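D-ribulose-5-phosphate 3-epimerase, putative (Plasmodium falciparum, PDB 1TQX) probably catalyses the metal-dependent interconversion of D-ribulose 5-phosphate and D-xylulose 5-phosphate. Local coordinates at residues Leu182-Ser192 with Val213-Tyr224. Residues are numbered along the deposited sequence; the frame is centred on the assembly and turned at random.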
ATOM      1  N   LEU A 182      -4.627  -3.479 -10.216  1.00 21.53           N
ATOM      2  CA  LEU A 182      -5.531  -4.443  -9.598  1.00 22.40           C
ATOM      3  C   LEU A 182      -6.982  -4.215 -10.007  1.00 23.58           C
ATOM      4  O   LEU A 182      -7.497  -3.097  -9.924  1.00 23.96           O
ATOM      5  CB  LEU A 182      -5.430  -4.387  -8.063  1.00 21.37           C
ATOM      6  CG  LEU A 182      -4.362  -5.253  -7.382  1.00 21.55           C
ATOM      7  CD1 LEU A 182      -4.619  -6.730  -7.707  1.00 21.35           C
ATOM      8  CD2 LEU A 182      -2.976  -4.844  -7.854  1.00 20.28           C
ATOM      9  N   ASN A 183      -7.629  -5.278 -10.470  1.00 22.86           N
ATOM     10  CA  ASN A 183      -9.036  -5.219 -10.844  1.00 22.78           C
ATOM     11  C   ASN A 183      -9.637  -6.536 -10.362  1.00 22.64           C
ATOM     12  O   ASN A 183      -8.956  -7.295  -9.672  1.00 22.71           O
ATOM     13  CB  ASN A 183      -9.200  -5.011 -12.361  1.00 21.95           C
ATOM     14  CG  ASN A 183      -8.451  -6.035 -13.187  1.00 24.93           C
ATOM     15  OD1 ASN A 183      -7.971  -5.732 -14.283  1.00 27.66           O
ATOM     16  ND2 ASN A 183      -8.354  -7.251 -12.680  1.00 18.66           N
ATOM     17  N   ILE A 184     -10.890  -6.825 -10.693  1.00 22.84           N
ATOM     18  CA  ILE A 184     -11.489  -8.066 -10.197  1.00 21.99           C
ATOM     19  C   ILE A 184     -10.674  -9.313 -10.543  1.00 22.79           C
ATOM     20  O   ILE A 184     -10.409 -10.149  -9.672  1.00 21.45           O
ATOM     21  CB  ILE A 184     -12.948  -8.224 -10.699  1.00 21.51           C
ATOM     22  CG1 ILE A 184     -13.843  -7.219  -9.967  1.00 23.02           C
ATOM     23  CG2 ILE A 184     -13.450  -9.655 -10.459  1.00 18.95           C
ATOM     24  CD1 ILE A 184     -15.293  -7.213 -10.427  1.00 24.67           C
ATOM     25  N   GLU A 185     -10.249  -9.428 -11.797  1.00 22.97           N
ATOM     26  CA  GLU A 185      -9.488 -10.594 -12.225  1.00 25.04           C
ATOM     27  C   GLU A 185      -8.079 -10.696 -11.647  1.00 24.95           C
ATOM     28  O   GLU A 185      -7.650 -11.785 -11.253  1.00 22.91           O
ATOM     29  CB  GLU A 185      -9.409 -10.653 -13.752  1.00 27.80           C
ATOM     30  CG  GLU A 185      -8.818 -11.966 -14.264  1.00 33.10           C
ATOM     31  CD  GLU A 185      -8.751 -12.050 -15.777  1.00 34.74           C
ATOM     32  OE1 GLU A 185      -8.385 -13.129 -16.283  1.00 37.73           O
ATOM     33  OE2 GLU A 185      -9.056 -11.049 -16.456  1.00 35.39           O
ATOM     34  N   THR A 186      -7.347  -9.584 -11.603  1.00 23.89           N
ATOM     35  CA  THR A 186      -5.988  -9.629 -11.069  1.00 24.34           C
ATOM     36  C   THR A 186      -5.973  -9.697  -9.542  1.00 23.43           C
ATOM     37  O   THR A 186      -4.950 -10.036  -8.941  1.00 24.89           O
ATOM     38  CB  THR A 186      -5.124  -8.447 -11.573  1.00 23.57           C
ATOM     39  OG1 THR A 186      -5.719  -7.203 -11.190  1.00 25.29           O
ATOM     40  CG2 THR A 186      -5.004  -8.504 -13.101  1.00 24.76           C
ATOM     41  N   THR A 187      -7.102  -9.386  -8.913  1.00 23.31           N
ATOM     42  CA  THR A 187      -7.185  -9.488  -7.462  1.00 23.07           C
ATOM     43  C   THR A 187      -7.277 -10.983  -7.145  1.00 24.19           C
ATOM     44  O   THR A 187      -6.626 -11.477  -6.223  1.00 23.50           O
ATOM     45  CB  THR A 187      -8.432  -8.762  -6.897  1.00 23.26           C
ATOM     46  OG1 THR A 187      -8.238  -7.342  -6.956  1.00 21.73           O
ATOM     47  CG2 THR A 187      -8.675  -9.170  -5.453  1.00 21.83           C
ATOM     48  N   GLU A 188      -8.082 -11.704  -7.922  1.00 26.15           N
ATOM     49  CA  GLU A 188      -8.229 -13.142  -7.714  1.00 27.46           C
ATOM     50  C   GLU A 188      -6.877 -13.812  -7.925  1.00 26.25           C
ATOM     51  O   GLU A 188      -6.491 -14.696  -7.166  1.00 26.70           O
ATOM     52  CB  GLU A 188      -9.256 -13.741  -8.681  1.00 31.75           C
ATOM     53  CG  GLU A 188      -9.585 -15.204  -8.363  1.00 37.30           C
ATOM     54  CD  GLU A 188     -10.671 -15.798  -9.252  1.00 42.07           C
ATOM     55  OE1 GLU A 188     -11.045 -16.970  -9.022  1.00 43.98           O
ATOM     56  OE2 GLU A 188     -11.146 -15.105 -10.177  1.00 41.30           O
ATOM     57  N   ILE A 189      -6.162 -13.390  -8.961  1.00 26.70           N
ATOM     58  CA  ILE A 189      -4.847 -13.950  -9.240  1.00 25.88           C
ATOM     59  C   ILE A 189      -3.882 -13.656  -8.091  1.00 26.18           C
ATOM     60  O   ILE A 189      -3.150 -14.540  -7.641  1.00 25.82           O
ATOM     61  CB  ILE A 189      -4.254 -13.364 -10.537  1.00 26.59           C
ATOM     62  CG1 ILE A 189      -5.032 -13.881 -11.751  1.00 28.77           C
ATOM     63  CG2 ILE A 189      -2.775 -13.723 -10.642  1.00 25.78           C
ATOM     64  CD1 ILE A 189      -4.581 -13.270 -13.068  1.00 28.55           C
ATOM     65  N   SER A 190      -3.877 -12.411  -7.620  1.00 23.73           N
ATOM     66  CA  SER A 190      -2.983 -12.032  -6.530  1.00 23.57           C
ATOM     67  C   SER A 190      -3.282 -12.807  -5.252  1.00 23.54           C
ATOM     68  O   SER A 190      -2.369 -13.283  -4.580  1.00 25.32           O
ATOM     69  CB  SER A 190      -3.077 -10.525  -6.272  1.00 21.79           C
ATOM     70  OG  SER A 190      -2.558  -9.797  -7.373  1.00 21.71           O
ATOM     71  N   ALA A 191      -4.560 -12.941  -4.921  1.00 23.23           N
ATOM     72  CA  ALA A 191      -4.949 -13.666  -3.722  1.00 24.51           C
ATOM     73  C   ALA A 191      -4.576 -15.152  -3.796  1.00 26.24           C
ATOM     74  O   ALA A 191      -4.239 -15.763  -2.780  1.00 27.10           O
ATOM     75  CB  ALA A 191      -6.454 -13.513  -3.482  1.00 23.99           C
ATOM     76  N   SER A 192      -4.626 -15.730  -4.995  1.00 27.04           N
ATOM     77  CA  SER A 192      -4.300 -17.146  -5.164  1.00 28.09           C
ATOM     78  C   SER A 192      -2.829 -17.407  -4.866  1.00 28.76           C
ATOM     79  O   SER A 192      -2.435 -18.537  -4.564  1.00 28.97           O
ATOM     80  CB  SER A 192      -4.635 -17.616  -6.587  1.00 28.92           C
ATOM     81  OG  SER A 192      -3.688 -17.148  -7.534  1.00 28.94           O
ATOM     82  N   VAL A 213     -17.539  -3.917  -6.958  1.00 25.10           N
ATOM     83  CA  VAL A 213     -16.134  -4.241  -7.182  1.00 24.51           C
ATOM     84  C   VAL A 213     -15.407  -4.533  -5.868  1.00 23.71           C
ATOM     85  O   VAL A 213     -14.681  -5.523  -5.758  1.00 24.84           O
ATOM     86  CB  VAL A 213     -15.401  -3.099  -7.924  1.00 23.83           C
ATOM     87  CG1 VAL A 213     -13.913  -3.422  -8.032  1.00 23.15           C
ATOM     88  CG2 VAL A 213     -16.004  -2.911  -9.317  1.00 24.73           C
ATOM     89  N   ILE A 214     -15.604  -3.672  -4.876  1.00 23.14           N
ATOM     90  CA  ILE A 214     -14.973  -3.851  -3.572  1.00 22.26           C
ATOM     91  C   ILE A 214     -15.367  -5.180  -2.920  1.00 22.82           C
ATOM     92  O   ILE A 214     -14.500  -5.934  -2.477  1.00 22.20           O
ATOM     93  CB  ILE A 214     -15.343  -2.679  -2.617  1.00 21.62           C
ATOM     94  CG1 ILE A 214     -14.675  -1.388  -3.110  1.00 21.84           C
ATOM     95  CG2 ILE A 214     -14.911  -2.998  -1.181  1.00 21.05           C
ATOM     96  CD1 ILE A 214     -15.065  -0.150  -2.318  1.00 23.47           C
ATOM     97  N   ASP A 215     -16.666  -5.470  -2.862  1.00 23.41           N
ATOM     98  CA  ASP A 215     -17.122  -6.721  -2.250  1.00 23.42           C
ATOM     99  C   ASP A 215     -16.619  -7.946  -3.012  1.00 24.11           C
ATOM    100  O   ASP A 215     -16.187  -8.933  -2.408  1.00 23.93           O
ATOM    101  CB  ASP A 215     -18.656  -6.773  -2.180  1.00 24.11           C
ATOM    102  CG  ASP A 215     -19.243  -5.688  -1.292  1.00 26.98           C
ATOM    103  OD1 ASP A 215     -18.500  -5.130  -0.458  1.00 28.76           O
ATOM    104  OD2 ASP A 215     -20.451  -5.398  -1.417  1.00 28.04           O
ATOM    105  N   THR A 216     -16.686  -7.884  -4.339  1.00 24.15           N
ATOM    106  CA  THR A 216     -16.236  -9.001  -5.161  1.00 24.88           C
ATOM    107  C   THR A 216     -14.771  -9.282  -4.870  1.00 24.63           C
ATOM    108  O   THR A 216     -14.369 -10.439  -4.716  1.00 23.81           O
ATOM    109  CB  THR A 216     -16.401  -8.692  -6.665  1.00 25.66           C
ATOM    110  OG1 THR A 216     -17.791  -8.524  -6.967  1.00 25.25           O
ATOM    111  CG2 THR A 216     -15.831  -9.820  -7.512  1.00 25.24           C
ATOM    112  N   MET A 217     -13.974  -8.219  -4.795  1.00 23.56           N
ATOM    113  CA  MET A 217     -12.550  -8.356  -4.516  1.00 23.60           C
ATOM    114  C   MET A 217     -12.306  -8.980  -3.141  1.00 23.04           C
ATOM    115  O   MET A 217     -11.491  -9.888  -2.999  1.00 24.21           O
ATOM    116  CB  MET A 217     -11.852  -6.985  -4.557  1.00 25.56           C
ATOM    117  CG  MET A 217     -11.754  -6.322  -5.933  1.00 23.93           C
ATOM    118  SD  MET A 217     -10.973  -4.674  -5.799  1.00 23.82           S
ATOM    119  CE  MET A 217     -10.404  -4.402  -7.482  1.00 22.76           C
ATOM    120  N   ARG A 218     -13.010  -8.491  -2.128  1.00 22.94           N
ATOM    121  CA  ARG A 218     -12.806  -9.006  -0.780  1.00 24.27           C
ATOM    122  C   ARG A 218     -13.144 -10.485  -0.672  1.00 24.96           C
ATOM    123  O   ARG A 218     -12.377 -11.259  -0.100  1.00 24.36           O
ATOM    124  CB  ARG A 218     -13.629  -8.202   0.235  1.00 24.23           C
ATOM    125  CG  ARG A 218     -13.341  -8.541   1.700  1.00 28.72           C
ATOM    126  CD  ARG A 218     -13.974  -7.492   2.612  1.00 34.18           C
ATOM    127  NE  ARG A 218     -15.320  -7.190   2.143  1.00 39.71           N
ATOM    128  CZ  ARG A 218     -15.788  -5.969   1.915  1.00 37.32           C
ATOM    129  NH1 ARG A 218     -15.025  -4.900   2.117  1.00 37.40           N
ATOM    130  NH2 ARG A 218     -17.022  -5.822   1.458  1.00 37.37           N
ATOM    131  N   VAL A 219     -14.286 -10.883  -1.222  1.00 24.90           N
ATOM    132  CA  VAL A 219     -14.681 -12.287  -1.162  1.00 26.46           C
ATOM    133  C   VAL A 219     -13.632 -13.175  -1.822  1.00 24.79           C
ATOM    134  O   VAL A 219     -13.290 -14.228  -1.294  1.00 25.93           O
ATOM    135  CB  VAL A 219     -16.050 -12.522  -1.844  1.00 26.23           C
ATOM    136  CG1 VAL A 219     -16.397 -14.014  -1.833  1.00 29.24           C
ATOM    137  CG2 VAL A 219     -17.131 -11.736  -1.117  1.00 28.86           C
ATOM    138  N   SER A 220     -13.109 -12.741  -2.966  1.00 26.37           N
ATOM    139  CA  SER A 220     -12.102 -13.517  -3.677  1.00 25.24           C
ATOM    140  C   SER A 220     -10.831 -13.695  -2.852  1.00 26.35           C
ATOM    141  O   SER A 220     -10.162 -14.724  -2.955  1.00 25.23           O
ATOM    142  CB  SER A 220     -11.762 -12.861  -5.018  1.00 28.02           C
ATOM    143  OG  SER A 220     -11.039 -11.656  -4.835  1.00 29.45           O
ATOM    144  N   VAL A 221     -10.485 -12.696  -2.044  1.00 25.93           N
ATOM    145  CA  VAL A 221      -9.297 -12.808  -1.207  1.00 25.69           C
ATOM    146  C   VAL A 221      -9.612 -13.746  -0.038  1.00 26.78           C
ATOM    147  O   VAL A 221      -8.826 -14.639   0.283  1.00 26.49           O
ATOM    148  CB  VAL A 221      -8.843 -11.426  -0.648  1.00 24.88           C
ATOM    149  CG1 VAL A 221      -7.733 -11.620   0.375  1.00 23.98           C
ATOM    150  CG2 VAL A 221      -8.335 -10.536  -1.782  1.00 21.50           C
ATOM    151  N   GLN A 222     -10.772 -13.550   0.582  1.00 28.46           N
ATOM    152  CA  GLN A 222     -11.185 -14.373   1.716  1.00 33.72           C
ATOM    153  C   GLN A 222     -11.202 -15.866   1.387  1.00 35.12           C
ATOM    154  O   GLN A 222     -10.892 -16.693   2.248  1.00 34.48           O
ATOM    155  CB  GLN A 222     -12.562 -13.926   2.219  1.00 35.60           C
ATOM    156  CG  GLN A 222     -12.579 -12.487   2.713  1.00 41.00           C
ATOM    157  CD  GLN A 222     -13.962 -11.996   3.097  1.00 44.20           C
ATOM    158  OE1 GLN A 222     -14.912 -12.107   2.317  1.00 44.47           O
ATOM    159  NE2 GLN A 222     -14.078 -11.431   4.297  1.00 42.18           N
ATOM    160  N   LYS A 223     -11.553 -16.210   0.149  1.00 36.17           N
ATOM    161  CA  LYS A 223     -11.590 -17.611  -0.265  1.00 38.71           C
ATOM    162  C   LYS A 223     -10.244 -18.288  -0.033  1.00 38.48           C
ATOM    163  O   LYS A 223     -10.190 -19.466   0.316  1.00 38.68           O
ATOM    164  CB  LYS A 223     -11.966 -17.730  -1.748  1.00 40.09           C
ATOM    165  CG  LYS A 223     -13.356 -17.212  -2.086  1.00 45.43           C
ATOM    166  CD  LYS A 223     -13.711 -17.483  -3.544  1.00 47.92           C
ATOM    167  CE  LYS A 223     -15.077 -16.906  -3.901  1.00 49.37           C
ATOM    168  NZ  LYS A 223     -16.169 -17.428  -3.027  1.00 48.92           N
ATOM    169  N   TYR A 224      -9.157 -17.546  -0.233  1.00 37.42           N
ATOM    170  CA  TYR A 224      -7.815 -18.086  -0.040  1.00 36.23           C
ATOM    171  C   TYR A 224      -7.298 -17.887   1.387  1.00 36.85           C
ATOM    172  O   TYR A 224      -6.355 -18.613   1.768  1.00 36.69           O
ATOM    173  CB  TYR A 224      -6.839 -17.458  -1.035  1.00 35.91           C
ATOM    174  CG  TYR A 224      -7.082 -17.855  -2.469  1.00 36.05           C
ATOM    175  CD1 TYR A 224      -7.790 -17.028  -3.337  1.00 35.70           C
ATOM    176  CD2 TYR A 224      -6.608 -19.066  -2.960  1.00 37.46           C
ATOM    177  CE1 TYR A 224      -8.017 -17.400  -4.663  1.00 36.76           C
ATOM    178  CE2 TYR A 224      -6.831 -19.449  -4.280  1.00 36.56           C
ATOM    179  CZ  TYR A 224      -7.533 -18.615  -5.125  1.00 38.35           C
ATOM    180  OH  TYR A 224      -7.743 -19.003  -6.428  1.00 39.53           O
TER
HETATM  181  O   HOH W   1     -11.773 -10.549  -7.307  1.00 20.85           O
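Ala-191 and Ser-192 carry the ring of Tyr-224. The Ser-192 CA lies 3.5 Å from the ring centroid, 10° off its normal, a CH-pi contact over one face, while Ser-192 CB reaches Tyr-224 CZ at 3.4 Å. Small residues suit this place, since a flat ring can lie directly on helix backbone. Ala-191 CB also meets Val-221 CA at 3.7 Å, its single methyl letting the helices come close; their axes approach to 8.6 Å and cross at -20°, nearly parallel.

One turn earlier, the side chain of Thr-187 crosses that of Met-217 at about a right angle. With its CG2 anti to the backbone N, Thr-187 sends that methyl to Ser-220 OG (3.5 Å) and Val-221 CG2, while OG1 turns back to donate to Asn-183 O from above the carbonyl plane. Met-217, extended beyond CG, is long and supple enough to carry CE to Asn-183 C (3.7 Å) at the N-cap residue just before helix 184-193. At the more exposed margin, Ile-184 CG2 packs on Thr-216 CG2 at 3.8 Å.

Ser-220 OG accepts from a water that also donates to Ile-184 O, making a polar bridge between the helices. Beneath them, Ile-198 of strand 197-200 touches Thr-187 and Val-221: these are neighbouring outer helices of the TIM barrel, joined through its last strand. Thr-187, Ser-192 and Ser-220 each donate their hydroxyl proton to a carbonyl of their own segment; Thr-187 and Ser-192 then offer mainly carbon to the other helix, while Ser-220 presents OG itself to a methyl and the water. The direct contact is thus chiefly van der Waals, and Ser-220 O is buried without a partner.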